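Local coordinates for microcin B17-processing protein McbD (Escherichia coli, PDB 6GRI) that acts as the YcaO-family subunit of the McbBCD microcin synthetase, the complex that processes the inactive McbA precursor into the active antibiotic peptide microcin B17, at the interface of chains B and A and the interface of chains B and C. Residues are numbered along the deposited sequence; one frame, centred on the assembly and turned at random. Chains: chain A, Microcin B17-processing protein McbD; chain B, Microcin B17-processing protein McbB; chain C, Microcin B17-processing protein McbC.

Contact 1: the interface of chains B and A. Residues chain B 289-291, 294; chain A 46-48.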
loop_
_atom_site.group_PDB
_atom_site.type_symbol
_atom_site.label_atom_id
_atom_site.label_comp_id
_atom_site.label_asym_id
_atom_site.label_seq_id
_atom_site.Cartn_x
_atom_site.Cartn_y
_atom_site.Cartn_z
ATOM N N ALA B 289 6.140 14.198 12.608
ATOM C CA ALA B 289 6.312 15.575 13.070
ATOM C C ALA B 289 5.189 16.111 13.969
ATOM O O ALA B 289 5.401 17.068 14.708
ATOM C CB ALA B 289 6.522 16.513 11.885
ATOM N N CYS B 290 4.003 15.520 13.916
ATOM C CA CYS B 290 2.870 15.980 14.741
ATOM C C CYS B 290 3.103 15.776 16.223
ATOM O O CYS B 290 3.821 14.872 16.624
ATOM C CB CYS B 290 1.621 15.215 14.360
ATOM S SG CYS B 290 0.090 15.939 14.950
ATOM N N SER B 291 2.465 16.599 17.036
ATOM C CA SER B 291 2.663 16.555 18.495
ATOM C C SER B 291 1.482 15.964 19.290
ATOM O O SER B 291 1.559 15.868 20.517
ATOM C CB SER B 291 2.975 17.961 18.994
ATOM O OG SER B 291 2.043 18.891 18.452
ATOM N N GLU B 294 2.431 13.586 22.134
ATOM C CA GLU B 294 3.209 14.147 23.225
ATOM C C GLU B 294 2.345 14.934 24.201
ATOM O O GLU B 294 2.746 15.135 25.350
ATOM C CB GLU B 294 4.328 15.032 22.682
ATOM C CG GLU B 294 5.368 14.262 21.878
ATOM C CD GLU B 294 6.311 15.166 21.111
ATOM O OE1 GLU B 294 5.838 16.150 20.485
ATOM O OE2 GLU B 294 7.530 14.876 21.121
ATOM N N GLU A 46 9.663 19.496 22.385
ATOM C CA GLU A 46 8.490 19.159 21.567
ATOM C C GLU A 46 8.950 18.846 20.145
ATOM O O GLU A 46 9.893 19.455 19.651
ATOM C CB GLU A 46 7.462 20.308 21.585
ATOM C CG GLU A 46 6.151 20.024 20.840
ATOM C CD GLU A 46 6.195 20.299 19.332
ATOM O OE1 GLU A 46 7.007 21.139 18.874
ATOM O OE2 GLU A 46 5.410 19.665 18.587
ATOM N N THR A 47 8.272 17.909 19.495
ATOM C CA THR A 47 8.735 17.328 18.222
ATOM C C THR A 47 9.111 18.355 17.134
ATOM O O THR A 47 10.237 18.333 16.628
ATOM C CB THR A 47 7.724 16.268 17.705
ATOM O OG1 THR A 47 7.830 15.101 18.522
ATOM C CG2 THR A 47 8.006 15.850 16.272
ATOM N N LEU A 48 8.179 19.230 16.763
ATOM C CA LEU A 48 8.447 20.233 15.731
ATOM C C LEU A 48 9.556 21.184 16.135
ATOM O O LEU A 48 10.369 21.550 15.293
ATOM C CB LEU A 48 7.204 21.044 15.389
ATOM C CG LEU A 48 7.368 22.169 14.361
ATOM C CD1 LEU A 48 7.753 21.623 12.993
ATOM C CD2 LEU A 48 6.077 22.951 14.277
#
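A:Glu46, B:Ala289 and A:Thr47 are the main buried residues here, A:Glu46 with 36 Å², and B:Glu294 supplies the polar grip. Its carboxylate meets A:Thr47 twice. The backbone N of A:Thr47 donates to B:Glu294 OE1 at 3.2 Å, nearly straight (158° at H) and on the syn lone pair. The hydroxyl OG1 of A:Thr47 donates to B:Glu294 OE2 at 2.6 Å, arriving 47° above the carboxylate plane. OG1 also lies 3.0 Å from B:Glu294 OE1, so its hydrogen could be shared between the two oxygens.

One torsion of A:Thr47 (chi1 -73°) serves both halves of the contact. It sets OG1 beside the backbone N, facing the carboxylate, and sends the methyl CG2, anti to that N, to B:Ala289, whose CA is 3.6 Å from CG2.

A:Glu46 has CG anti to its own N and a bend at chi2, which turns the carboxylate back toward B:Ser291. Its CD is 4.0 Å from B:Ser291 CB. OE2 also accepts a weak bond from A:Leu48 N. The carboxylate oxygens A:Glu46 OE2 and B:Glu294 OE1 are 4.0 Å apart; if both are charged they would repel, which the N-terminal end of helix 47-66 may partly offset.

The site lies where strand 41-45 of McbD turns into helix 47-66, whose first turn faces the C-terminal loop of McbB beyond strand 279-282.

Contact 2: the interface of chains B and C. Residues chain B 187-190; chain C 241-242, 245, 251.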
loop_
_atom_site.group_PDB
_atom_site.type_symbol
_atom_site.label_atom_id
_atom_site.label_comp_id
_atom_site.label_asym_id
_atom_site.label_seq_id
_atom_site.Cartn_x
_atom_site.Cartn_y
_atom_site.Cartn_z
ATOM N N ASP B 187 -7.713 10.228 24.877
ATOM C CA ASP B 187 -7.787 9.016 25.713
ATOM C C ASP B 187 -7.345 7.732 24.989
ATOM O O ASP B 187 -6.588 6.943 25.537
ATOM C CB ASP B 187 -9.225 8.769 26.177
ATOM C CG ASP B 187 -9.645 9.628 27.336
ATOM O OD1 ASP B 187 -8.809 9.951 28.203
ATOM O OD2 ASP B 187 -10.855 9.935 27.411
ATOM N N LEU B 188 -7.860 7.508 23.784
ATOM C CA LEU B 188 -7.552 6.286 23.011
ATOM C C LEU B 188 -6.210 6.356 22.237
ATOM O O LEU B 188 -5.681 5.322 21.796
ATOM C CB LEU B 188 -8.707 5.956 22.057
ATOM C CG LEU B 188 -10.059 5.745 22.751
ATOM C CD1 LEU B 188 -11.198 5.839 21.753
ATOM C CD2 LEU B 188 -10.101 4.417 23.497
ATOM N N GLY B 189 -5.666 7.562 22.075
ATOM C CA GLY B 189 -4.334 7.733 21.506
ATOM C C GLY B 189 -4.306 7.732 20.000
ATOM O O GLY B 189 -3.301 7.359 19.404
ATOM N N THR B 190 -5.388 8.196 19.388
ATOM C CA THR B 190 -5.557 8.107 17.939
ATOM C C THR B 190 -5.036 9.340 17.198
ATOM O O THR B 190 -4.900 10.403 17.776
ATOM C CB THR B 190 -7.028 7.899 17.574
ATOM O OG1 THR B 190 -7.811 8.951 18.134
ATOM C CG2 THR B 190 -7.530 6.554 18.118
ATOM N N SER C 241 -4.021 1.361 19.942
ATOM C CA SER C 241 -3.562 2.700 20.316
ATOM C C SER C 241 -3.830 3.031 21.784
ATOM O O SER C 241 -3.095 3.817 22.381
ATOM C CB SER C 241 -4.153 3.786 19.402
ATOM O OG SER C 241 -5.493 4.063 19.703
ATOM N N TYR C 242 -4.873 2.436 22.355
ATOM C CA TYR C 242 -5.266 2.714 23.736
ATOM C C TYR C 242 -4.290 2.067 24.733
ATOM O O TYR C 242 -3.928 2.681 25.738
ATOM C CB TYR C 242 -6.714 2.256 23.964
ATOM C CG TYR C 242 -7.335 2.556 25.325
ATOM C CD1 TYR C 242 -6.995 3.692 26.061
ATOM C CD2 TYR C 242 -8.300 1.706 25.860
ATOM C CE1 TYR C 242 -7.574 3.945 27.284
ATOM C CE2 TYR C 242 -8.876 1.957 27.087
ATOM C CZ TYR C 242 -8.508 3.076 27.787
ATOM O OH TYR C 242 -9.081 3.328 29.003
ATOM N N LYS C 245 -1.038 4.305 24.546
ATOM C CA LYS C 245 -1.241 5.508 25.355
ATOM C C LYS C 245 -1.171 5.147 26.848
ATOM O O LYS C 245 -0.427 5.762 27.599
ATOM C CB LYS C 245 -2.588 6.149 25.012
ATOM C CG LYS C 245 -2.932 7.415 25.779
ATOM C CD LYS C 245 -2.398 8.662 25.102
ATOM C CE LYS C 245 -2.780 9.908 25.890
ATOM N NZ LYS C 245 -2.640 11.142 25.064
ATOM N N GLN C 251 3.665 5.861 19.698
ATOM C CA GLN C 251 3.247 4.941 18.624
ATOM C C GLN C 251 4.026 5.143 17.327
ATOM O O GLN C 251 4.081 4.235 16.497
ATOM C CB GLN C 251 1.744 5.045 18.385
ATOM C CG GLN C 251 0.938 4.680 19.620
ATOM C CD GLN C 251 -0.520 4.997 19.452
ATOM O OE1 GLN C 251 -1.170 4.485 18.539
ATOM N NE2 GLN C 251 -1.051 5.841 20.329
#
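The loop of McbB at B:Asp187 to B:Thr190, between strand 177-180 and helix 193-204, rests on helix 240-246 of McbC and on the loop leading to its strand 254-263, with B:Leu188 and B:Gly189 against C:Ser241, C:Tyr242 and C:Gln251.

The apolar part pairs B:Leu188 with C:Tyr242. The branch CD2 sits 3.8 Å above one face of the tyrosine ring, displaced toward the rim near CG, and the two side chains run at an oblique angle. C:Tyr242 has CG anti to its backbone N (chi1 -176°), which turns the ring toward B:Asp187, with CD1 3.3 Å from its carbonyl O. The aliphatic stretch of C:Lys245 flanks the same carbonyl, its CG 3.7 Å from B:Asp187 O.

C:Ser241 OG donates to the backbone O of B:Leu188 from 40° above the carbonyl plane. That pair is modelled very short, and its length carries no weight at 2.70 Å resolution. C:Tyr242 N is near the same oxygen, but its N-H points elsewhere.

The next carbonyl is met on a lone pair: the amide nitrogen NE2 of C:Gln251 donates to B:Gly189 O at 2.9 Å, in the carbonyl plane with a C=O...N angle of 130°, though the oxygen is tilted from the amide plane of C:Gln251.

Contact 3: the interface of chains B and A. Residues chain B 211, 288-289; chain A 1-2, 18.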
loop_
_atom_site.group_PDB
_atom_site.type_symbol
_atom_site.label_atom_id
_atom_site.label_comp_id
_atom_site.label_asym_id
_atom_site.label_seq_id
_atom_site.Cartn_x
_atom_site.Cartn_y
_atom_site.Cartn_z
ATOM N N ASN B 211 6.998 8.386 1.414
ATOM C CA ASN B 211 7.599 9.358 2.320
ATOM C C ASN B 211 7.779 10.693 1.590
ATOM O O ASN B 211 8.444 10.744 0.554
ATOM C CB ASN B 211 8.937 8.830 2.858
ATOM C CG ASN B 211 9.926 9.933 3.167
ATOM O OD1 ASN B 211 10.022 10.397 4.304
ATOM N ND2 ASN B 211 10.665 10.366 2.148
ATOM N N GLN B 288 5.042 11.657 11.894
ATOM C CA GLN B 288 6.246 11.753 12.719
ATOM C C GLN B 288 6.449 13.143 13.360
ATOM O O GLN B 288 6.832 13.237 14.531
ATOM C CB GLN B 288 7.478 11.309 11.916
ATOM C CG GLN B 288 7.815 12.178 10.713
ATOM C CD GLN B 288 8.507 11.416 9.585
ATOM O OE1 GLN B 288 9.037 10.307 9.772
ATOM N NE2 GLN B 288 8.513 12.019 8.400
ATOM N N ALA B 289 6.140 14.198 12.608
ATOM C CA ALA B 289 6.312 15.575 13.070
ATOM C C ALA B 289 5.189 16.111 13.969
ATOM O O ALA B 289 5.401 17.068 14.708
ATOM C CB ALA B 289 6.522 16.513 11.885
ATOM N N MET A 1 13.497 8.516 12.412
ATOM C CA MET A 1 12.422 9.206 11.633
ATOM C C MET A 1 12.947 10.416 10.846
ATOM O O MET A 1 14.094 10.831 11.030
ATOM C CB MET A 1 11.275 9.601 12.567
ATOM C CG MET A 1 10.269 8.473 12.773
ATOM S SD MET A 1 9.062 8.803 14.065
ATOM C CE MET A 1 10.101 8.924 15.523
ATOM N N ILE A 2 12.102 10.941 9.953
ATOM C CA ILE A 2 12.461 11.963 8.951
ATOM C C ILE A 2 13.466 11.430 7.930
ATOM O O ILE A 2 13.111 11.231 6.768
ATOM C CB ILE A 2 12.919 13.290 9.588
ATOM C CG1 ILE A 2 11.739 13.888 10.357
ATOM C CG2 ILE A 2 13.408 14.265 8.520
ATOM C CD1 ILE A 2 12.124 14.927 11.372
ATOM N N MET A 18 15.292 12.495 13.153
ATOM C CA MET A 18 14.590 12.606 14.408
ATOM C C MET A 18 14.764 11.265 15.081
ATOM O O MET A 18 14.593 10.236 14.453
ATOM C CB MET A 18 13.113 12.895 14.156
ATOM C CG MET A 18 12.206 12.692 15.358
ATOM S SD MET A 18 10.721 13.699 15.254
ATOM C CE MET A 18 9.922 13.077 13.779
#
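Two side-chain conformations set this contact. In B:Gln288, CG lies between the backbone N and the carbonyl carbon (chi1 64°), and the chain then runs extended, carrying its amide to the backbone of A:Ile2. In A:Met18, CG is anti to the backbone N and the chain bends at chi3, which brings the methyl CE to the root of the glutamine.

The polar link is a backbone-to-side-chain bond. A:Ile2 N donates to the amide oxygen OE1 of B:Gln288 at 3.1 Å. The N-H points almost straight at the oxygen (168° at H), yet it comes from high above the amide plane, 72° out of it, and uses no lone pair direction. A:Ile2 thus lies over the amide, with its CA 4.0 Å from B:Gln288 CD.

Two methionines pack on the base of the glutamine. A:Met18 CE is 3.5 Å from B:Gln288 CB, the two side chains passing at a slant. A:Met1 runs antiparallel alongside B:Gln288 and places its sulfur SD 3.7 Å from that same CB.

B:Gln288 buries 55 Å². By gripping the first residues of McbD just before strand 4-5, it may anchor that N-terminus on McbB and so contribute to holding the two subunits together.

Contact 4: the interface of chains B and A. Residues chain B 215, 219; chain A 4, 6, 12-13, 16, 32, 55, 59.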
loop_
_atom_site.group_PDB
_atom_site.type_symbol
_atom_site.label_atom_id
_atom_site.label_comp_id
_atom_site.label_asym_id
_atom_site.label_seq_id
_atom_site.Cartn_x
_atom_site.Cartn_y
_atom_site.Cartn_z
ATOM N N TRP B 215 14.852 18.221 1.847
ATOM C CA TRP B 215 15.218 19.511 2.432
ATOM C C TRP B 215 14.251 20.636 2.048
ATOM O O TRP B 215 14.175 21.638 2.757
ATOM C CB TRP B 215 16.673 19.878 2.126
ATOM C CG TRP B 215 17.572 19.351 3.187
ATOM C CD1 TRP B 215 18.313 18.206 3.151
ATOM C CD2 TRP B 215 17.785 19.928 4.479
ATOM N NE1 TRP B 215 18.989 18.041 4.336
ATOM C CE2 TRP B 215 18.682 19.085 5.171
ATOM C CE3 TRP B 215 17.301 21.081 5.120
ATOM C CZ2 TRP B 215 19.121 19.366 6.474
ATOM C CZ3 TRP B 215 17.735 21.357 6.419
ATOM C CH2 TRP B 215 18.636 20.500 7.078
ATOM N N LEU B 219 12.809 22.919 5.209
ATOM C CA LEU B 219 12.771 24.373 5.171
ATOM C C LEU B 219 11.353 24.904 5.373
ATOM O O LEU B 219 11.185 25.950 6.002
ATOM C CB LEU B 219 13.339 24.888 3.850
ATOM C CG LEU B 219 14.828 24.629 3.661
ATOM C CD1 LEU B 219 15.232 24.824 2.208
ATOM C CD2 LEU B 219 15.652 25.516 4.578
ATOM N N VAL A 4 16.332 12.209 6.119
ATOM C CA VAL A 4 16.751 12.834 4.869
ATOM C C VAL A 4 18.255 12.663 4.711
ATOM O O VAL A 4 19.023 13.015 5.599
ATOM C CB VAL A 4 16.391 14.340 4.823
ATOM C CG1 VAL A 4 16.982 15.011 3.577
ATOM C CG2 VAL A 4 14.875 14.530 4.902
ATOM N N SER A 6 21.599 13.199 1.926
ATOM C CA SER A 6 22.114 13.901 0.739
ATOM C C SER A 6 23.487 13.331 0.349
ATOM O O SER A 6 24.310 13.026 1.222
ATOM C CB SER A 6 22.223 15.407 1.019
ATOM O OG SER A 6 21.012 15.933 1.537
ATOM N N TRP A 12 23.511 20.131 0.862
ATOM C CA TRP A 12 22.804 19.803 2.084
ATOM C C TRP A 12 23.523 18.698 2.837
ATOM O O TRP A 12 24.157 17.832 2.212
ATOM C CB TRP A 12 21.373 19.402 1.727
ATOM C CG TRP A 12 20.681 20.531 1.045
ATOM C CD1 TRP A 12 20.468 20.679 -0.293
ATOM C CD2 TRP A 12 20.177 21.713 1.669
ATOM N NE1 TRP A 12 19.836 21.868 -0.541
ATOM C CE2 TRP A 12 19.644 22.526 0.648
ATOM C CE3 TRP A 12 20.105 22.154 2.995
ATOM C CZ2 TRP A 12 19.049 23.766 0.910
ATOM C CZ3 TRP A 12 19.515 23.393 3.259
ATOM C CH2 TRP A 12 18.994 24.181 2.216
ATOM N N PRO A 13 23.425 18.717 4.183
ATOM C CA PRO A 13 24.168 17.749 4.984
ATOM C C PRO A 13 23.772 16.300 4.699
ATOM O O PRO A 13 22.679 16.033 4.198
ATOM C CB PRO A 13 23.803 18.125 6.413
ATOM C CG PRO A 13 22.473 18.762 6.296
ATOM C CD PRO A 13 22.507 19.518 5.013
ATOM N N MET A 16 19.794 14.207 8.349
ATOM C CA MET A 16 18.930 14.803 9.376
ATOM C C MET A 16 18.025 13.675 9.842
ATOM O O MET A 16 17.322 13.085 9.032
ATOM C CB MET A 16 18.108 15.958 8.784
ATOM C CG MET A 16 16.691 16.172 9.327
ATOM S SD MET A 16 16.632 17.198 10.787
ATOM C CE MET A 16 15.228 16.515 11.668
ATOM N N ILE A 32 21.369 16.611 13.176
ATOM C CA ILE A 32 21.904 16.737 11.829
ATOM C C ILE A 32 23.373 16.389 11.928
ATOM O O ILE A 32 24.031 16.745 12.913
ATOM C CB ILE A 32 21.690 18.158 11.289
ATOM C CG1 ILE A 32 20.176 18.430 11.254
ATOM C CG2 ILE A 32 22.357 18.358 9.925
ATOM C CD1 ILE A 32 19.760 19.740 10.633
ATOM N N ILE A 55 17.621 22.181 12.765
ATOM C CA ILE A 55 17.854 22.810 11.477
ATOM C C ILE A 55 18.486 24.169 11.746
ATOM O O ILE A 55 19.525 24.482 11.180
ATOM C CB ILE A 55 16.582 22.945 10.620
ATOM C CG1 ILE A 55 16.042 21.560 10.249
ATOM C CG2 ILE A 55 16.901 23.706 9.337
ATOM C CD1 ILE A 55 14.655 21.573 9.629
ATOM N N PHE A 59 22.158 25.643 10.562
ATOM C CA PHE A 59 22.246 26.906 9.813
ATOM C C PHE A 59 23.133 27.946 10.545
ATOM O O PHE A 59 23.959 28.609 9.913
ATOM C CB PHE A 59 20.846 27.496 9.540
ATOM C CG PHE A 59 20.252 27.106 8.211
ATOM C CD1 PHE A 59 20.581 27.810 7.061
ATOM C CD2 PHE A 59 19.340 26.070 8.111
ATOM C CE1 PHE A 59 20.026 27.480 5.836
ATOM C CE2 PHE A 59 18.784 25.725 6.893
ATOM C CZ PHE A 59 19.125 26.429 5.751
#
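The indole of B:Trp215, at the start of McbB helix 215-220, is the apolar centre: it is inserted among A:Trp12, A:Pro13, A:Val4, A:Ile32 and A:Ile55 and buries 129 Å². A:Trp12 has CG anti to its carbonyl carbon (chi1 -60°), which lays its ring over one face, the plane within roughly 20° of parallel and shifted toward the rim, with CE3 3.5 Å from B:Trp215 CD2. The offset brings CB of B:Trp215 over the middle of the A:Trp12 ring. On that same side, A:Pro13 CG touches B:Trp215 CZ2 at 3.4 Å, the two side chains crossing at about a right angle. A:Val4 closes in from the opposite side, CG1 being 3.5 Å from B:Trp215 CD1.

Around the six-membered ring, A:Ile55 CG2 meets the edge in plane at CZ3, and A:Ile32 CD1 comes tip to tip with CH2 at 3.8 Å.

Farther along the helix, B:Leu219 divides its branches: CD1 reaches A:Trp12 CH2 at 3.8 Å, and CD2 packs crosswise on A:Phe59 CZ at 3.8 Å.

Polar atoms appear at the border, where none is near enough to bond across. A:Ser6 OG, beside B:Trp215 CD1, instead donates within McbD to the backbone O of A:Pro13 at 3.1 Å, tilted 34° from the carbonyl plane.

One copy of McbB touches both partners: contacts 1, 3 and 4 join it to McbD, and contact 2 joins it to McbC. Measured between C-alpha centres, contacts 1 and 3 are about 10 Å apart and share B:Ala289; contact 4 lies about 13 Å from contact 3 and 18 Å from contact 1. Within McbD, helix 47-66 takes part in contacts 1 and 4, and strand 15-18 in contacts 3 and 4, which suggests one continuous McbD-McbB surface. Contact 2 is 15 Å from contact 1 but 31 Å from contact 4. This McbB region therefore bridges the YcaO and nitroreductase-family subunits of the synthetase.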